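Local structure of cytosine deaminase (Klebsiella pneumoniae, 4R85) at residues A[269-274]-A[303-308]; A[52-57]-A[320-325]; A[17-22]-A[370-375]; A[48-53]-A[362-367]. The protein probably catalyses the hydrolytic deamination of cytosine and 5-methylcytosine, using an iron ion bound in an amidohydrolase-type TIM barrel. All blocks are in the same frame, centred on the assembly; numbering follows the deposited sequence.

Contact 1: residues A[269-274]-A[303-308]; sequences SCPTES and VCFAQD. With FE2 (Fe (II) ion), chain H; 17E (5-methylcytosine), chain G.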
# COMPACT_ATOMS: atom_id res chain seq x y z
N SER A 269 2.29 15.52 0.77
CA SER A 269 2.45 14.56 -0.31
C SER A 269 1.29 13.57 -0.25
O SER A 269 0.90 13.14 0.83
CB SER A 269 3.76 13.80 -0.15
OG SER A 269 3.82 12.70 -1.05
N CYS A 270 0.77 13.19 -1.42
CA CYS A 270 -0.32 12.22 -1.51
C CYS A 270 0.15 11.03 -2.34
O CYS A 270 -0.16 10.92 -3.53
CB CYS A 270 -1.55 12.85 -2.17
SG CYS A 270 -2.17 14.32 -1.31
N PRO A 271 0.92 10.13 -1.71
CA PRO A 271 1.63 9.09 -2.45
C PRO A 271 0.75 8.09 -3.21
O PRO A 271 1.14 7.71 -4.30
CB PRO A 271 2.46 8.37 -1.36
CG PRO A 271 1.75 8.68 -0.07
CD PRO A 271 1.20 10.07 -0.26
N THR A 272 -0.38 7.67 -2.65
CA THR A 272 -1.23 6.74 -3.40
C THR A 272 -1.82 7.45 -4.62
O THR A 272 -1.95 6.86 -5.68
CB THR A 272 -2.37 6.12 -2.56
OG1 THR A 272 -3.21 7.15 -2.02
CG2 THR A 272 -1.81 5.27 -1.44
N GLU A 273 -2.15 8.72 -4.47
CA GLU A 273 -2.75 9.45 -5.58
C GLU A 273 -1.71 9.69 -6.66
O GLU A 273 -1.97 9.47 -7.85
CB GLU A 273 -3.33 10.79 -5.11
CG GLU A 273 -4.20 11.44 -6.15
CD GLU A 273 -5.68 11.17 -5.90
OE1 GLU A 273 -6.01 10.37 -5.00
OE2 GLU A 273 -6.52 11.78 -6.60
N SER A 274 -0.53 10.12 -6.25
CA SER A 274 0.50 10.49 -7.21
C SER A 274 1.08 9.30 -7.95
O SER A 274 1.36 9.39 -9.14
CB SER A 274 1.59 11.32 -6.53
OG SER A 274 1.02 12.58 -6.18
N VAL A 303 6.95 17.99 6.40
CA VAL A 303 6.23 17.32 5.31
C VAL A 303 5.30 16.25 5.91
O VAL A 303 5.58 15.71 6.98
CB VAL A 303 7.22 16.71 4.27
CG1 VAL A 303 8.14 15.68 4.92
CG2 VAL A 303 6.49 16.10 3.06
N CYS A 304 4.18 15.98 5.26
CA CYS A 304 3.27 14.96 5.76
C CYS A 304 2.52 14.28 4.62
O CYS A 304 2.65 14.68 3.47
CB CYS A 304 2.30 15.57 6.77
SG CYS A 304 1.24 16.84 6.07
N PHE A 305 1.75 13.23 4.94
CA PHE A 305 1.04 12.44 3.93
C PHE A 305 -0.47 12.64 4.01
O PHE A 305 -1.02 12.86 5.10
CB PHE A 305 1.33 10.95 4.09
CG PHE A 305 2.73 10.56 3.75
CD1 PHE A 305 3.28 10.89 2.52
CD2 PHE A 305 3.51 9.84 4.66
CE1 PHE A 305 4.58 10.52 2.19
CE2 PHE A 305 4.81 9.46 4.33
CZ PHE A 305 5.35 9.80 3.10
N ALA A 306 -1.15 12.52 2.87
CA ALA A 306 -2.59 12.70 2.83
C ALA A 306 -3.23 11.77 1.81
O ALA A 306 -2.58 11.29 0.89
CB ALA A 306 -2.92 14.15 2.49
N GLN A 307 -4.53 11.53 1.98
CA GLN A 307 -5.27 10.65 1.08
C GLN A 307 -5.65 11.28 -0.26
O GLN A 307 -5.65 10.60 -1.27
CB GLN A 307 -6.52 10.08 1.78
CG GLN A 307 -6.16 9.18 2.95
CD GLN A 307 -7.36 8.77 3.78
OE1 GLN A 307 -8.14 7.91 3.38
NE2 GLN A 307 -7.50 9.38 4.95
N ASP A 308 -5.98 12.58 -0.24
CA ASP A 308 -6.38 13.32 -1.45
C ASP A 308 -7.79 12.97 -1.93
O ASP A 308 -8.69 13.81 -1.93
CB ASP A 308 -5.35 13.12 -2.59
CG ASP A 308 -5.44 14.19 -3.65
OD1 ASP A 308 -5.14 13.93 -4.83
OD2 ASP A 308 -5.81 15.31 -3.29
FE FE2 H . -5.50 17.44 -4.13
N1 17E G . -7.93 18.11 -8.60
C2 17E G . -6.62 18.28 -8.79
O2 17E G . -6.18 19.35 -9.52
N3 17E G . -5.72 17.44 -8.27
C4 17E G . -6.12 16.38 -7.54
N4 17E G . -5.15 15.48 -6.99
C5 17E G . -7.48 16.16 -7.32
C6 17E G . -8.38 17.07 -7.87
CM5 17E G . -7.95 14.99 -6.51
O HOH W 1 -2.28 9.58 -1.18
O HOH W 2 -5.41 8.37 -2.94

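Contact 2: residues A[52-57]-A[320-325]; sequences FVEPHI and GNILRI. With FE2 (Fe (II) ion), chain H.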
# COMPACT_ATOMS: atom_id res chain seq x y z
N PHE A 52 -5.40 11.00 14.27
CA PHE A 52 -4.83 11.11 12.93
C PHE A 52 -5.37 12.38 12.27
O PHE A 52 -6.45 12.87 12.63
CB PHE A 52 -5.17 9.88 12.09
CG PHE A 52 -4.40 8.64 12.49
CD1 PHE A 52 -5.07 7.52 12.94
CD2 PHE A 52 -3.02 8.61 12.41
CE1 PHE A 52 -4.37 6.37 13.31
CE2 PHE A 52 -2.31 7.47 12.77
CZ PHE A 52 -2.99 6.35 13.23
N VAL A 53 -4.61 12.90 11.31
CA VAL A 53 -5.01 14.09 10.58
C VAL A 53 -5.11 13.76 9.10
O VAL A 53 -4.29 13.01 8.56
CB VAL A 53 -3.96 15.22 10.78
CG1 VAL A 53 -4.36 16.48 10.03
CG2 VAL A 53 -3.75 15.51 12.26
N GLU A 54 -6.14 14.27 8.44
CA GLU A 54 -6.24 14.19 6.99
C GLU A 54 -6.11 15.61 6.47
O GLU A 54 -7.10 16.33 6.36
CB GLU A 54 -7.59 13.61 6.57
CG GLU A 54 -7.77 13.59 5.05
CD GLU A 54 -6.50 13.16 4.33
OE1 GLU A 54 -6.24 11.94 4.25
OE2 GLU A 54 -5.75 14.04 3.85
N PRO A 55 -4.87 16.03 6.17
CA PRO A 55 -4.62 17.44 5.86
C PRO A 55 -4.92 17.82 4.42
O PRO A 55 -4.72 18.97 4.06
CB PRO A 55 -3.11 17.58 6.12
CG PRO A 55 -2.57 16.21 5.76
CD PRO A 55 -3.64 15.23 6.18
N HIS A 56 -5.38 16.87 3.61
CA HIS A 56 -5.65 17.15 2.21
C HIS A 56 -6.57 16.10 1.58
O HIS A 56 -6.13 15.00 1.23
CB HIS A 56 -4.34 17.22 1.42
CG HIS A 56 -4.50 17.74 0.03
ND1 HIS A 56 -3.76 18.80 -0.46
CD2 HIS A 56 -5.31 17.34 -0.98
CE1 HIS A 56 -4.11 19.03 -1.71
NE2 HIS A 56 -5.05 18.17 -2.05
N ILE A 57 -7.84 16.46 1.42
CA ILE A 57 -8.83 15.59 0.79
C ILE A 57 -9.81 16.48 0.04
O ILE A 57 -9.94 17.66 0.38
CB ILE A 57 -9.55 14.73 1.85
CG1 ILE A 57 -10.47 13.69 1.20
CG2 ILE A 57 -10.28 15.62 2.87
CD1 ILE A 57 -10.78 12.51 2.12
N GLY A 320 -10.60 5.76 3.84
CA GLY A 320 -10.48 6.62 5.00
C GLY A 320 -9.26 6.33 5.88
O GLY A 320 -8.99 7.08 6.82
N ASN A 321 -8.53 5.26 5.58
CA ASN A 321 -7.44 4.79 6.46
C ASN A 321 -6.08 5.40 6.12
O ASN A 321 -5.43 4.98 5.17
CB ASN A 321 -7.36 3.26 6.43
CG ASN A 321 -6.31 2.71 7.40
OD1 ASN A 321 -5.85 3.41 8.30
ND2 ASN A 321 -5.95 1.45 7.21
N ILE A 322 -5.66 6.39 6.90
CA ILE A 322 -4.39 7.09 6.64
C ILE A 322 -3.16 6.19 6.82
O ILE A 322 -2.09 6.46 6.26
CB ILE A 322 -4.26 8.37 7.50
CG1 ILE A 322 -3.20 9.32 6.92
CG2 ILE A 322 -3.93 8.02 8.95
CD1 ILE A 322 -3.77 10.43 6.06
N LEU A 323 -3.30 5.10 7.58
CA LEU A 323 -2.17 4.18 7.76
C LEU A 323 -1.82 3.47 6.45
O LEU A 323 -0.67 3.07 6.23
CB LEU A 323 -2.46 3.15 8.85
CG LEU A 323 -2.45 3.72 10.28
CD1 LEU A 323 -2.61 2.60 11.30
CD2 LEU A 323 -1.18 4.52 10.53
N ARG A 324 -2.81 3.32 5.57
CA ARG A 324 -2.55 2.71 4.28
C ARG A 324 -1.69 3.67 3.45
O ARG A 324 -0.77 3.24 2.75
CB ARG A 324 -3.87 2.39 3.55
CG ARG A 324 -3.71 1.48 2.34
CD ARG A 324 -5.06 1.23 1.62
NE ARG A 324 -5.66 2.49 1.19
CZ ARG A 324 -5.55 3.00 -0.03
NH1 ARG A 324 -4.90 2.35 -0.98
NH2 ARG A 324 -6.11 4.18 -0.30
N ILE A 325 -2.01 4.96 3.54
CA ILE A 325 -1.26 6.01 2.85
C ILE A 325 0.17 6.12 3.36
O ILE A 325 1.13 6.25 2.58
CB ILE A 325 -1.93 7.39 3.05
CG1 ILE A 325 -3.38 7.37 2.58
CG2 ILE A 325 -1.13 8.50 2.38
CD1 ILE A 325 -3.66 6.55 1.35
FE FE2 H . -5.50 17.44 -4.13

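Contact 3: residues A[17-22]-A[370-375]; sequences LDLQDG and ANLLIL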
# COMPACT_ATOMS: atom_id res chain seq x y z
N LEU A 17 -3.12 8.41 31.84
CA LEU A 17 -3.62 9.69 31.35
C LEU A 17 -4.94 10.00 32.03
O LEU A 17 -5.87 9.19 32.02
CB LEU A 17 -3.82 9.63 29.83
CG LEU A 17 -2.77 8.84 29.05
CD1 LEU A 17 -3.10 8.83 27.56
CD2 LEU A 17 -1.39 9.42 29.27
N ASP A 18 -5.03 11.18 32.64
CA ASP A 18 -6.25 11.61 33.32
C ASP A 18 -6.94 12.68 32.51
O ASP A 18 -6.36 13.75 32.26
CB ASP A 18 -5.92 12.14 34.72
CG ASP A 18 -5.50 11.04 35.67
OD1 ASP A 18 -6.05 9.92 35.57
OD2 ASP A 18 -4.62 11.30 36.53
N LEU A 19 -8.16 12.40 32.07
CA LEU A 19 -8.93 13.33 31.26
C LEU A 19 -10.06 13.91 32.09
O LEU A 19 -10.77 13.18 32.79
CB LEU A 19 -9.48 12.64 30.02
CG LEU A 19 -8.46 11.85 29.19
CD1 LEU A 19 -9.09 11.31 27.92
CD2 LEU A 19 -7.24 12.70 28.88
N GLN A 20 -10.24 15.22 32.01
CA GLN A 20 -11.23 15.87 32.85
C GLN A 20 -11.68 17.16 32.19
O GLN A 20 -10.85 17.93 31.71
CB GLN A 20 -10.61 16.16 34.21
CG GLN A 20 -11.51 16.88 35.18
CD GLN A 20 -10.86 17.02 36.54
OE1 GLN A 20 -10.05 16.19 36.95
NE2 GLN A 20 -11.20 18.09 37.25
N ASP A 21 -12.99 17.39 32.17
CA ASP A 21 -13.55 18.60 31.59
C ASP A 21 -13.05 18.86 30.17
O ASP A 21 -12.71 19.98 29.81
CB ASP A 21 -13.26 19.81 32.48
CG ASP A 21 -13.94 19.71 33.83
OD1 ASP A 21 -13.38 20.22 34.83
OD2 ASP A 21 -15.04 19.12 33.89
N GLY A 22 -13.00 17.80 29.36
CA GLY A 22 -12.64 17.90 27.96
C GLY A 22 -11.17 18.14 27.68
O GLY A 22 -10.76 18.26 26.53
N ALA A 370 -8.74 16.92 25.22
CA ALA A 370 -8.73 15.47 25.36
C ALA A 370 -9.20 14.80 24.07
O ALA A 370 -10.28 14.21 24.02
CB ALA A 370 -9.59 15.05 26.54
N ASN A 371 -8.38 14.92 23.03
CA ASN A 371 -8.61 14.25 21.76
C ASN A 371 -7.47 13.27 21.55
O ASN A 371 -6.32 13.69 21.40
CB ASN A 371 -8.60 15.26 20.61
CG ASN A 371 -9.61 16.38 20.79
OD1 ASN A 371 -10.58 16.24 21.54
ND2 ASN A 371 -9.40 17.49 20.10
N LEU A 372 -7.78 11.98 21.54
CA LEU A 372 -6.75 10.96 21.41
C LEU A 372 -7.29 9.60 20.99
O LEU A 372 -8.50 9.34 21.07
CB LEU A 372 -5.96 10.83 22.72
CG LEU A 372 -6.68 10.19 23.92
CD1 LEU A 372 -5.67 9.65 24.91
CD2 LEU A 372 -7.61 11.18 24.61
N LEU A 373 -6.38 8.74 20.55
CA LEU A 373 -6.72 7.39 20.11
C LEU A 373 -5.93 6.37 20.89
O LEU A 373 -4.83 6.65 21.38
CB LEU A 373 -6.39 7.20 18.63
CG LEU A 373 -6.83 8.25 17.61
CD1 LEU A 373 -6.32 7.86 16.24
CD2 LEU A 373 -8.35 8.40 17.61
N ILE A 374 -6.48 5.17 21.00
CA ILE A 374 -5.70 4.02 21.43
C ILE A 374 -5.56 3.09 20.22
O ILE A 374 -6.56 2.63 19.68
CB ILE A 374 -6.36 3.29 22.60
CG1 ILE A 374 -6.42 4.21 23.83
CG2 ILE A 374 -5.61 2.00 22.92
CD1 ILE A 374 -7.20 3.65 24.98
N LEU A 375 -4.33 2.86 19.79
CA LEU A 375 -4.02 2.05 18.62
C LEU A 375 -3.62 0.65 19.05
O LEU A 375 -2.94 0.50 20.06
CB LEU A 375 -2.84 2.64 17.86
CG LEU A 375 -2.95 3.69 16.78
CD1 LEU A 375 -1.58 3.84 16.15
CD2 LEU A 375 -3.98 3.29 15.73

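Contact 4: residues A[48-53]-A[362-367]; sequences AIPPFV and YGLAEG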
# COMPACT_ATOMS: atom_id res chain seq x y z
N ALA A 48 -1.02 5.23 23.01
CA ALA A 48 -1.97 6.34 22.96
C ALA A 48 -1.35 7.47 22.14
O ALA A 48 -0.21 7.86 22.39
CB ALA A 48 -2.31 6.83 24.36
N ILE A 49 -2.08 7.98 21.16
CA ILE A 49 -1.57 9.05 20.29
C ILE A 49 -2.64 10.11 20.10
O ILE A 49 -3.83 9.84 20.29
CB ILE A 49 -1.21 8.52 18.89
CG1 ILE A 49 -2.40 7.78 18.29
CG2 ILE A 49 0.01 7.62 18.94
CD1 ILE A 49 -2.26 7.50 16.81
N PRO A 50 -2.23 11.32 19.73
CA PRO A 50 -3.23 12.31 19.30
C PRO A 50 -3.89 11.81 18.00
O PRO A 50 -3.36 10.91 17.35
CB PRO A 50 -2.39 13.57 19.07
CG PRO A 50 -1.00 13.05 18.78
CD PRO A 50 -0.86 11.87 19.69
N PRO A 51 -5.06 12.37 17.64
CA PRO A 51 -5.81 11.81 16.51
C PRO A 51 -5.05 11.88 15.19
O PRO A 51 -4.17 12.72 15.01
CB PRO A 51 -7.05 12.71 16.43
CG PRO A 51 -7.15 13.37 17.79
CD PRO A 51 -5.74 13.52 18.26
N PHE A 52 -5.40 11.00 14.27
CA PHE A 52 -4.83 11.11 12.93
C PHE A 52 -5.37 12.38 12.27
O PHE A 52 -6.45 12.87 12.63
CB PHE A 52 -5.17 9.88 12.09
CG PHE A 52 -4.40 8.64 12.49
CD1 PHE A 52 -5.07 7.52 12.94
CD2 PHE A 52 -3.02 8.61 12.41
CE1 PHE A 52 -4.37 6.37 13.31
CE2 PHE A 52 -2.31 7.47 12.77
CZ PHE A 52 -2.99 6.35 13.23
N VAL A 53 -4.61 12.90 11.31
CA VAL A 53 -5.01 14.09 10.58
C VAL A 53 -5.11 13.76 9.10
O VAL A 53 -4.29 13.01 8.56
CB VAL A 53 -3.96 15.22 10.78
CG1 VAL A 53 -4.36 16.48 10.03
CG2 VAL A 53 -3.75 15.51 12.26
N TYR A 362 -3.78 20.59 19.64
CA TYR A 362 -3.38 19.25 19.21
C TYR A 362 -2.19 18.77 20.03
O TYR A 362 -1.31 19.56 20.36
CB TYR A 362 -3.01 19.27 17.72
CG TYR A 362 -2.73 17.89 17.14
CD1 TYR A 362 -1.46 17.31 17.23
CD2 TYR A 362 -3.74 17.17 16.52
CE1 TYR A 362 -1.21 16.06 16.70
CE2 TYR A 362 -3.49 15.91 15.99
CZ TYR A 362 -2.23 15.36 16.08
OH TYR A 362 -1.98 14.12 15.57
N GLY A 363 -2.17 17.48 20.37
CA GLY A 363 -1.03 16.89 21.05
C GLY A 363 -1.32 16.41 22.46
O GLY A 363 -2.14 16.99 23.17
N LEU A 364 -0.65 15.34 22.87
CA LEU A 364 -0.84 14.80 24.21
C LEU A 364 0.03 15.54 25.22
O LEU A 364 1.13 15.09 25.55
CB LEU A 364 -0.56 13.30 24.26
CG LEU A 364 -1.37 12.46 23.28
CD1 LEU A 364 -1.25 10.99 23.61
CD2 LEU A 364 -2.84 12.89 23.29
N ALA A 365 -0.48 16.66 25.71
CA ALA A 365 0.18 17.45 26.73
C ALA A 365 -0.89 17.92 27.70
O ALA A 365 -2.04 18.15 27.30
CB ALA A 365 0.87 18.65 26.11
N GLU A 366 -0.53 18.05 28.96
CA GLU A 366 -1.48 18.54 29.96
C GLU A 366 -2.00 19.92 29.56
O GLU A 366 -1.24 20.76 29.08
CB GLU A 366 -0.85 18.55 31.34
CG GLU A 366 -0.44 17.17 31.82
CD GLU A 366 0.27 17.19 33.17
OE1 GLU A 366 0.44 18.30 33.73
OE2 GLU A 366 0.65 16.11 33.66
N GLY A 367 -3.30 20.13 29.71
CA GLY A 367 -3.90 21.41 29.38
C GLY A 367 -4.50 21.45 27.99
O GLY A 367 -5.30 22.32 27.68

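Contact 1: residues A[269-274]-A[303-308]
D308 reaches past C270 and E273 to the metal and the ligand. Its CB rests 3.6 Å from C270 SG. A chi1 of -161° turns CG anti to the backbone N, and the carboxylate divides there. OD2 binds the iron ion at 2.3 Å; H56, H58, H209 and H241 supply the other protein ligands. OD1 accepts a hydrogen bond from N4 of 5-methylcytosine at 2.7 Å. The metal bond and the ligand bond thus occupy different oxygens of one carboxylate.

E273 crosses D308 at about a right angle, with the two carboxylate planes 73° apart. Its OE2 is 3.1 Å from D308 OD1. Both are acceptors, so this pair is not a hydrogen bond; S309 OG bonds to E273 OE2. The 5-methyl carbon CM5 also lies 3.5 Å from E273 OE2.

These residues follow the seventh and eighth TIM-barrel strands, at the C-terminal end where the metal site lies. S269 pairs in parallel with F305: S269 N donates to C304 O at 2.9 Å, and A306 N donates to S269 O. Water 2 accepts from T272 OG1 and donates to E273 OE1 and Q307 O. P271 CD packs 3.6 Å from F305 CD1.

Contact 2: residues A[52-57]-A[320-325]
The carboxylate of E54, which I322 touches, is gripped by backbone N-H groups at both oxygens. OE2 accepts from the backbone N of H56 at 2.9 Å, with an N-H...O angle of 155°. It uses the lone pair that points away from OE1. OE1 accepts from the backbone N of Q307, and the methyl CD1 of I322 lies 3.4 Å from E54 OE1. Both oxygens of this buried group thus have a donor. The bond to H56 N ties down the backbone of a metal ligand: H56 NE2 binds the iron ion at 2.3 Å, while its ND1 is hydrogen-bonded to S240 OG.

I322 spreads its branches over the strand. CG1 is anti to the backbone N (chi1 -161°), and I322 CD1 beyond it also meets V53 O, at 3.6 Å. CG2 goes to F52. It sits over one face of the ring, 4.0 Å from the centroid and 28° off the normal, as a CH-pi contact. L323 crosses the same phenyl group at about a right angle, its CD2 3.7 Å from F52 CZ. The start of the helix, and L323 with it, is placed by a cap: N321 OD1 accepts from L323 N at 3.1 Å, with the donor well above the carbonyl plane. L373 and L375 of a neighbouring strand also pack on F52.

Strand 47-57 is the first barrel strand, and helix 322-332 follows the eighth strand in the chain. H56 is the first histidine of the His-X-His metal motif at the end of strand 1, a hallmark of the amidohydrolase superfamily.

Contact 3: residues A[17-22]-A[370-375]
L17 and L372 lie alongside each other, pointing opposite ways, while L19 and L372 cross obliquely. The two branches of L372 serve different partners. CD1 meets L17 CD1 at 3.8 Å, and CD2 meets L19 CD1 at 3.6 Å. L372 CG lies between its own backbone N and carbonyl carbon (chi1 71°), and the two methyls beyond it face alternate residues of strand 14-20. L19 CD1 also touches A370 CB at 4.0 Å, which puts this methyl against both residues.

This is face-to-face packing in the small beta domain beside the barrel, a common feature of amidohydrolases. Strand 14-20 belongs to the N-terminal four-stranded sheet. Strand 372-375 comes from near the C-terminal end of the chain. I24 and I27 of strand 23-29 extend the apolar layer next to the leucines, and I394 of strand 390-395 also touches L372.

A single backbone bond joins the two segments directly. A370 N donates to G22 O at 2.8 Å. The bond is nearly straight (173°), and the donor stands above the carbonyl plane, 38° out of it. G22 belongs to the hairpin turn between strands 14-20 and 23-29, where D21 and G22 both have positive phi, near type I' values. A370 CB also packs on this carbonyl, 3.4 Å from G22 O.

Contact 4: residues A[48-53]-A[362-367]
Y362 OH donates a hydrogen bond to P51 O at 2.7 Å. The C=O...O angle is 157°, with the hydroxyl tilted 18° from the carbonyl plane. The carbonyl lies at the edge of the tyrosine ring, near its plane, and the bond fixes the tip of a buried side chain.

The ring also makes a CH-pi contact. P50 CB stands over one face, 3.9 Å from the centroid and 30° off the normal, and the two side chains cross at about a right angle. H113 meets the tyrosine as a second ring.

Residues 362-364 run nearly opposite to 48-53. Residues 48-53 lead from the small beta domain into the first barrel strand. Residues 362-367 lie in the loop that leaves helix 350-355 for strand 372-375 of that domain, so the contact sits where the chain enters and leaves the barrel.

Apolar packing adds to these. V53 CG2 touches Y362 CE2 at 3.8 Å. L364 CG lies 3.7 Å from P50 CD, and L364 CD1 is 3.5 Å from A48 O. An inverse gamma turn centred on L364, closed by a weak bond from A365 N to G363 O, presents this leucine to P50.

All four contacts are largely buried, but they lie at different depths. Contacts 1 and 2 are near the centre of the chain, with centres about 8 Å apart. They share the iron ion, and D308 N bonds to H56 O between them. Contact 1 joins its segments by strand pairing, bridging waters and a metal-binding carboxylate. Contact 2 is apolar across its segments; its metal ligand and polar grip belong to the strand side. Contacts 3 and 4 lie farther out, where prolines, leucines and an aromatic ring dominate; neither touches the iron. Strand 47-57 serves contacts 2 and 4, which share F52 and V53. It also pairs with strand 372-375 of contact 3, where L373 N bonds to I49 O.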